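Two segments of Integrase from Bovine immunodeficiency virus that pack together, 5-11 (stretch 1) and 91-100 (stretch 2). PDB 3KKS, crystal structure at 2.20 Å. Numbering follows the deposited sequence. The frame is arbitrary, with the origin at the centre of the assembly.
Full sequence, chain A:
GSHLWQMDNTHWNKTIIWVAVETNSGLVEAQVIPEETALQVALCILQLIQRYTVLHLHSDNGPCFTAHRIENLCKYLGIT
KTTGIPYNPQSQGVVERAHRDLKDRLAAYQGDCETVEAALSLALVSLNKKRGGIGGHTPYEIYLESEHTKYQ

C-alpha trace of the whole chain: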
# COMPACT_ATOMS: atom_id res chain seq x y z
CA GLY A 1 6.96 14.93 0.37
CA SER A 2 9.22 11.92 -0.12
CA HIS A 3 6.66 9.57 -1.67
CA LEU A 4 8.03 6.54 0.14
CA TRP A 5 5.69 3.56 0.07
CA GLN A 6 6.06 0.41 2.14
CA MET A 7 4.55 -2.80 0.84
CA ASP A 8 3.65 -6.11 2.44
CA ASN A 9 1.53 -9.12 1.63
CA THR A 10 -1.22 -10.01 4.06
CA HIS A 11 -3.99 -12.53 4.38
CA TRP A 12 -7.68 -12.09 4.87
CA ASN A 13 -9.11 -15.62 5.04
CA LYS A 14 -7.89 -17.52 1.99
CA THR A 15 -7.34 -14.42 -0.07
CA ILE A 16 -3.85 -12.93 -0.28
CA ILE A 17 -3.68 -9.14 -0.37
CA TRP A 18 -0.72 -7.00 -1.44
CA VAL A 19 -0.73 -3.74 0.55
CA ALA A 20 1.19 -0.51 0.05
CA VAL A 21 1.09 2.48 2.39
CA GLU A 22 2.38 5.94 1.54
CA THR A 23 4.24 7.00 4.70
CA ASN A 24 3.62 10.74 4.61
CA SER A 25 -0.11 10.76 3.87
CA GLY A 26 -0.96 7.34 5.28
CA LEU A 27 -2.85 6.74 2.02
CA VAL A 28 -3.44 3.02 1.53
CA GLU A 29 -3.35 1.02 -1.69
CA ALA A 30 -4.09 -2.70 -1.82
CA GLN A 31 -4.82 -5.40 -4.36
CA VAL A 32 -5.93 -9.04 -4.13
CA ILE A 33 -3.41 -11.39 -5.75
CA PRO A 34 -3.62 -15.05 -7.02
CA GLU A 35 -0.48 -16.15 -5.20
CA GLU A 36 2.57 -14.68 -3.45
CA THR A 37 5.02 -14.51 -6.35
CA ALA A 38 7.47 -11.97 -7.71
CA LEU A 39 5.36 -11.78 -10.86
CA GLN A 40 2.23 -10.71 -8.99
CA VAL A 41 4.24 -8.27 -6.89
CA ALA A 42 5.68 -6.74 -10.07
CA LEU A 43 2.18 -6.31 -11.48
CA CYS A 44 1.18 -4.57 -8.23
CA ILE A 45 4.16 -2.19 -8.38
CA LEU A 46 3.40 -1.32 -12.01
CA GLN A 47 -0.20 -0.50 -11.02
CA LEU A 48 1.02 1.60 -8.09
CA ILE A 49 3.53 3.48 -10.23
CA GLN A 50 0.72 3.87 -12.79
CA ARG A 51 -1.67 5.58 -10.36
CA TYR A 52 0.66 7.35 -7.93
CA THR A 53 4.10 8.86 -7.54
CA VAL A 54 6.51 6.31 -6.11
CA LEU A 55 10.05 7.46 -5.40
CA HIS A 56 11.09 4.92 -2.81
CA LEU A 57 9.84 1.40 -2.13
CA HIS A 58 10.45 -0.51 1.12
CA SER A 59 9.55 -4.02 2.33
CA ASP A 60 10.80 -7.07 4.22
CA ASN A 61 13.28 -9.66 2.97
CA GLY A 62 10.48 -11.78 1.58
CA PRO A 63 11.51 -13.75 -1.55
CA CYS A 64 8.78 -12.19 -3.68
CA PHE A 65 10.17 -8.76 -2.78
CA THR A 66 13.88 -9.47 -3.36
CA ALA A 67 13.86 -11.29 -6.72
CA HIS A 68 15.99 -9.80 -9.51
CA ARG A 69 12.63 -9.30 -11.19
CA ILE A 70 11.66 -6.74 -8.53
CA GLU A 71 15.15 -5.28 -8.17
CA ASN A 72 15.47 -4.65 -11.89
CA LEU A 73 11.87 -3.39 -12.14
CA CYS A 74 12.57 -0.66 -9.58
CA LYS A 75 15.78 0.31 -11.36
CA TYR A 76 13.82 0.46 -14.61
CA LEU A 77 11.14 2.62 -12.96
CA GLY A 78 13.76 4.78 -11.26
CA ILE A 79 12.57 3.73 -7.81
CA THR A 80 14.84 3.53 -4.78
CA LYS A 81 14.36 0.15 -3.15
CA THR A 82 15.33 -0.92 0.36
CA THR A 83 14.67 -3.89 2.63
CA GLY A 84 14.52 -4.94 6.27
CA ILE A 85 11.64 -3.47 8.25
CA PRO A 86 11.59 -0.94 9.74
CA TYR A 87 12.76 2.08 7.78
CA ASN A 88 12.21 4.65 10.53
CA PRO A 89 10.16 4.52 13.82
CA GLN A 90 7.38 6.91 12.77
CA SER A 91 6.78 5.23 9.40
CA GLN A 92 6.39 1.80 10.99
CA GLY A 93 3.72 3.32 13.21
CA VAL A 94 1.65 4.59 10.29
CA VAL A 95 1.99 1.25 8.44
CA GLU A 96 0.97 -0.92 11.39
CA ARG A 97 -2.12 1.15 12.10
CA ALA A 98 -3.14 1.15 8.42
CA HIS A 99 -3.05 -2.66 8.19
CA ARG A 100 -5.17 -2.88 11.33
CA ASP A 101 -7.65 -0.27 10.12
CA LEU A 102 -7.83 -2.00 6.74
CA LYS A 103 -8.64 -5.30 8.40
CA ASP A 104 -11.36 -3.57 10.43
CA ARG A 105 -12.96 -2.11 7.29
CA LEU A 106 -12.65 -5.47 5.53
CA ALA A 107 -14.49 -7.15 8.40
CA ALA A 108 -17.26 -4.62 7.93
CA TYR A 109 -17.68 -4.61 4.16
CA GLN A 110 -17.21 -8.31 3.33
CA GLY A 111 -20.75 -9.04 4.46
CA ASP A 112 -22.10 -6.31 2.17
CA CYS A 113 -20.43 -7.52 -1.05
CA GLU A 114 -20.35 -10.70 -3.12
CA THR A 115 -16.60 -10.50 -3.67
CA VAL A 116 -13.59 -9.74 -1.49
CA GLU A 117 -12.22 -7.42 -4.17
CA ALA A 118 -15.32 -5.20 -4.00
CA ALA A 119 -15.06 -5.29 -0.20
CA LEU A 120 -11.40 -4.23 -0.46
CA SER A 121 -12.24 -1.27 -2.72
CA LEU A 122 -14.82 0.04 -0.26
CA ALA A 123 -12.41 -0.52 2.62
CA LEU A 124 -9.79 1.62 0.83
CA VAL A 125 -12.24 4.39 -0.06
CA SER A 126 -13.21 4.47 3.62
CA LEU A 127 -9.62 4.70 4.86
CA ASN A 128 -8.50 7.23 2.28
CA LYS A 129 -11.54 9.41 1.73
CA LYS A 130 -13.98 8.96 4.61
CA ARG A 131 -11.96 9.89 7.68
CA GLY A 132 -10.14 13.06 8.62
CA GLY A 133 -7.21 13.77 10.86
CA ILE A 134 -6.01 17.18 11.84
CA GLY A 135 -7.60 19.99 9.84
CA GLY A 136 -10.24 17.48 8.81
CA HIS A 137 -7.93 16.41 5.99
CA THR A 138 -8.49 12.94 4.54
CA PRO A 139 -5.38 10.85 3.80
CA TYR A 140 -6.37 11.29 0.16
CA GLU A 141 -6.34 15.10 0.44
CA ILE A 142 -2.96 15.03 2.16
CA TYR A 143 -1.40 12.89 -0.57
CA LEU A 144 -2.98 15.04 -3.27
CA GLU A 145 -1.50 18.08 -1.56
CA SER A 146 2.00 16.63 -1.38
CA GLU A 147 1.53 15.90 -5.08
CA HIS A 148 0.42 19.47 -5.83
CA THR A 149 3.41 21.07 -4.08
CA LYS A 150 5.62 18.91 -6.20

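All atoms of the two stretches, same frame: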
# COMPACT_ATOMS: atom_id res chain seq x y z
N TRP A 5 6.77 4.49 -0.19
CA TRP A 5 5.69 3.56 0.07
C TRP A 5 6.26 2.26 0.60
O TRP A 5 7.28 1.79 0.11
CB TRP A 5 4.92 3.24 -1.22
CG TRP A 5 4.24 4.40 -1.87
CD1 TRP A 5 4.84 5.44 -2.51
CD2 TRP A 5 2.83 4.60 -2.00
NE1 TRP A 5 3.88 6.28 -3.04
CE2 TRP A 5 2.63 5.78 -2.74
CE3 TRP A 5 1.70 3.88 -1.56
CZ2 TRP A 5 1.36 6.27 -3.06
CZ3 TRP A 5 0.44 4.37 -1.87
CH2 TRP A 5 0.28 5.56 -2.62
N GLN A 6 5.61 1.68 1.61
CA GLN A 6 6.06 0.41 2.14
C GLN A 6 5.00 -0.62 1.79
O GLN A 6 3.80 -0.41 2.01
CB GLN A 6 6.24 0.45 3.66
CG GLN A 6 6.53 -0.93 4.22
CD GLN A 6 7.15 -0.90 5.60
OE1 GLN A 6 7.16 -1.91 6.32
NE2 GLN A 6 7.69 0.27 5.99
N MET A 7 5.45 -1.75 1.25
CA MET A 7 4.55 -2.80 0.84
C MET A 7 4.75 -4.08 1.62
O MET A 7 5.84 -4.38 2.08
CB MET A 7 4.76 -3.08 -0.65
CG MET A 7 6.19 -3.40 -1.01
SD MET A 7 6.41 -3.73 -2.78
CE MET A 7 8.22 -3.97 -2.82
N ASP A 8 3.66 -4.84 1.73
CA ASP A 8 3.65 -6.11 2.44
C ASP A 8 2.49 -6.92 1.90
O ASP A 8 1.53 -6.37 1.35
CB ASP A 8 3.45 -5.91 3.94
CG ASP A 8 4.68 -5.34 4.63
OD1 ASP A 8 5.72 -6.04 4.65
OD2 ASP A 8 4.60 -4.20 5.15
N ASN A 9 2.59 -8.23 2.05
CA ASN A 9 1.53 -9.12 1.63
C ASN A 9 0.84 -9.53 2.91
O ASN A 9 1.50 -9.74 3.93
CB ASN A 9 2.09 -10.35 0.94
CG ASN A 9 2.63 -10.04 -0.43
OD1 ASN A 9 1.98 -9.36 -1.22
ND2 ASN A 9 3.83 -10.53 -0.73
N THR A 10 -0.48 -9.61 2.88
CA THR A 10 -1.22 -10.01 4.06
C THR A 10 -2.26 -11.01 3.64
O THR A 10 -2.45 -11.28 2.46
CB THR A 10 -1.93 -8.83 4.73
OG1 THR A 10 -2.93 -8.32 3.84
CG2 THR A 10 -0.95 -7.74 5.06
N HIS A 11 -2.94 -11.56 4.63
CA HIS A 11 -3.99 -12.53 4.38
C HIS A 11 -5.25 -12.13 5.09
O HIS A 11 -5.24 -11.64 6.21
CB HIS A 11 -3.57 -13.92 4.87
CG HIS A 11 -2.34 -14.44 4.22
ND1 HIS A 11 -2.36 -15.37 3.21
CD2 HIS A 11 -1.03 -14.11 4.40
CE1 HIS A 11 -1.13 -15.59 2.79
NE2 HIS A 11 -0.31 -14.84 3.49
N SER A 91 7.40 5.86 10.57
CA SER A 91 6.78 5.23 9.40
C SER A 91 6.15 3.89 9.78
O SER A 91 5.03 3.58 9.38
CB SER A 91 7.81 5.00 8.29
OG SER A 91 8.27 6.22 7.75
N GLN A 92 6.88 3.10 10.57
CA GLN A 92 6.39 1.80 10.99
C GLN A 92 5.08 1.96 11.75
O GLN A 92 4.20 1.11 11.67
CB GLN A 92 7.44 1.10 11.86
CG GLN A 92 7.26 -0.41 11.98
CD GLN A 92 7.20 -1.11 10.63
OE1 GLN A 92 7.89 -0.73 9.69
NE2 GLN A 92 6.38 -2.16 10.55
N GLY A 93 4.94 3.07 12.46
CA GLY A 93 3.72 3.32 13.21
C GLY A 93 2.55 3.44 12.25
O GLY A 93 1.56 2.73 12.36
N VAL A 94 2.68 4.36 11.29
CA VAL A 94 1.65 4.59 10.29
C VAL A 94 1.24 3.28 9.58
O VAL A 94 0.06 2.98 9.46
CB VAL A 94 2.14 5.61 9.23
CG1 VAL A 94 1.06 5.86 8.18
CG2 VAL A 94 2.53 6.92 9.91
N VAL A 95 2.23 2.51 9.14
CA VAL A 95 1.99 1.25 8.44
C VAL A 95 1.24 0.20 9.24
O VAL A 95 0.35 -0.46 8.71
CB VAL A 95 3.33 0.63 7.95
CG1 VAL A 95 3.09 -0.75 7.34
CG2 VAL A 95 3.98 1.55 6.94
N GLU A 96 1.61 0.05 10.51
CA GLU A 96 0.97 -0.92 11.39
C GLU A 96 -0.50 -0.57 11.58
O GLU A 96 -1.38 -1.42 11.47
CB GLU A 96 1.66 -0.93 12.75
CG GLU A 96 3.13 -1.29 12.71
CD GLU A 96 3.37 -2.75 12.40
OE1 GLU A 96 2.37 -3.48 12.19
OE2 GLU A 96 4.55 -3.17 12.38
N ARG A 97 -0.76 0.69 11.90
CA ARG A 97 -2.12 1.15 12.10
C ARG A 97 -2.98 0.98 10.84
O ARG A 97 -4.13 0.57 10.92
CB ARG A 97 -2.12 2.62 12.53
CG ARG A 97 -3.51 3.19 12.73
CD ARG A 97 -3.47 4.63 13.25
NE ARG A 97 -2.64 5.50 12.42
CZ ARG A 97 -3.01 6.69 11.96
NH1 ARG A 97 -2.17 7.40 11.22
NH2 ARG A 97 -4.21 7.18 12.24
N ALA A 98 -2.41 1.28 9.68
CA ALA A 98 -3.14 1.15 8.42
C ALA A 98 -3.58 -0.29 8.17
O ALA A 98 -4.71 -0.53 7.75
CB ALA A 98 -2.27 1.64 7.25
N HIS A 99 -2.70 -1.25 8.41
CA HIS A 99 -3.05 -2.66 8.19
C HIS A 99 -4.17 -3.09 9.12
O HIS A 99 -5.03 -3.88 8.74
CB HIS A 99 -1.83 -3.56 8.42
CG HIS A 99 -0.91 -3.64 7.24
ND1 HIS A 99 -0.79 -4.77 6.47
CD2 HIS A 99 -0.09 -2.71 6.69
CE1 HIS A 99 0.08 -4.55 5.49
NE2 HIS A 99 0.51 -3.31 5.60
N ARG A 100 -4.16 -2.56 10.33
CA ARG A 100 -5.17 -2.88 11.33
C ARG A 100 -6.50 -2.26 10.91
O ARG A 100 -7.53 -2.92 10.90
CB ARG A 100 -4.73 -2.32 12.69
CG ARG A 100 -5.45 -2.90 13.89
CD ARG A 100 -6.82 -2.28 14.07
NE ARG A 100 -6.76 -0.83 14.19
CZ ARG A 100 -6.02 -0.17 15.08
NH1 ARG A 100 -5.27 -0.83 15.95
NH2 ARG A 100 -6.04 1.16 15.11
O HOH W 1 9.11 1.31 7.97
O HOH W 2 2.35 -2.33 3.70

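Residues 5-11 form part of a β-strand and residues 91-100 part of an α-helix, and the helix lies across one face of the strand. Their axes approach to 10.1 Å, a usual spacing for a helix on a sheet, and their N-to-C directions diverge by 45°. At that angle the two run together long enough for contacts to recur along both: Gln 6 lies nearest Val 95, with their CA atoms 7.5 Å apart, and Thr 10 nearest His 99, with CA atoms 8.6 Å apart. The second pair lies four residues beyond the first on both stretches, two alternations of the strand and about one turn of the helix. Within the helix, the backbone bond from His 99 N to Val 95 O (3.2 Å) closes that turn, and Val 95 N to Ser 91 O (3.0 Å) the one before it. No direct hydrogen bond crosses between the stretches; van der Waals contact and two bridging waters join them.

Trp 5 begins the alternation by pointing its CB away from the helix. Gln 6 points toward it, and its extended side chain (chi1 and chi2 both t) brings its amide near both Gln 92 and Val 95. Its NE2 lies 4.0 Å from Val 95 CG2, a contact of packing alone. The polar link to Gln 92 is indirect: water 1 accepts a hydrogen bond from Gln 6 NE2 (2.6 Å) and donates one to Gln 92 OE1 (2.9 Å). An amide suits this place because its nitrogen can serve the water while its methylenes fill space. The cost falls on Gln 6 OE1, which is buried without a hydrogen-bonding partner in the model and stands 3.6 Å from Gln 92 OE1, another acceptor. Gln 92 starts out sideways, but its end comes nearer the strand; its NE2 donates to Glu 96 OE2 (2.8 Å), tying it to the next turn of its own helix.

The backbone of Gln 6 takes part too. Water 2 donates to Gln 6 O (2.9 Å) and is hydrogen-bonded to His 99 NE2 (2.8 Å), so the imidazole reaches the strand's main chain through solvent.

Met 7 points away, and Asp 8 returns toward the helix. Its closest approaches to Val 95 and His 99 are these: OD2 lies 4.4 Å from Val 95 CG1, and CB lies 4.0 Å from His 99 CE1. The valine and the imidazole both pack beside this short side chain. Val 95, compact and branched at CB, presents its methyl groups to both Gln 6 and Asp 8.

Asn 9 points away in turn. Thr 10 then faces the helix, and its CG2 meets the edge of the His 99 ring, 3.3 Å from ND1. Threonine can offer a methyl here while its OG1 is hydrogen-bonded elsewhere in the structure. His 99, with chi1 in m, combines a flat ring that packs against Asp 8 and Thr 10 with a nitrogen that holds water 2. His 11 lies beyond the helix's reach and closes the segment.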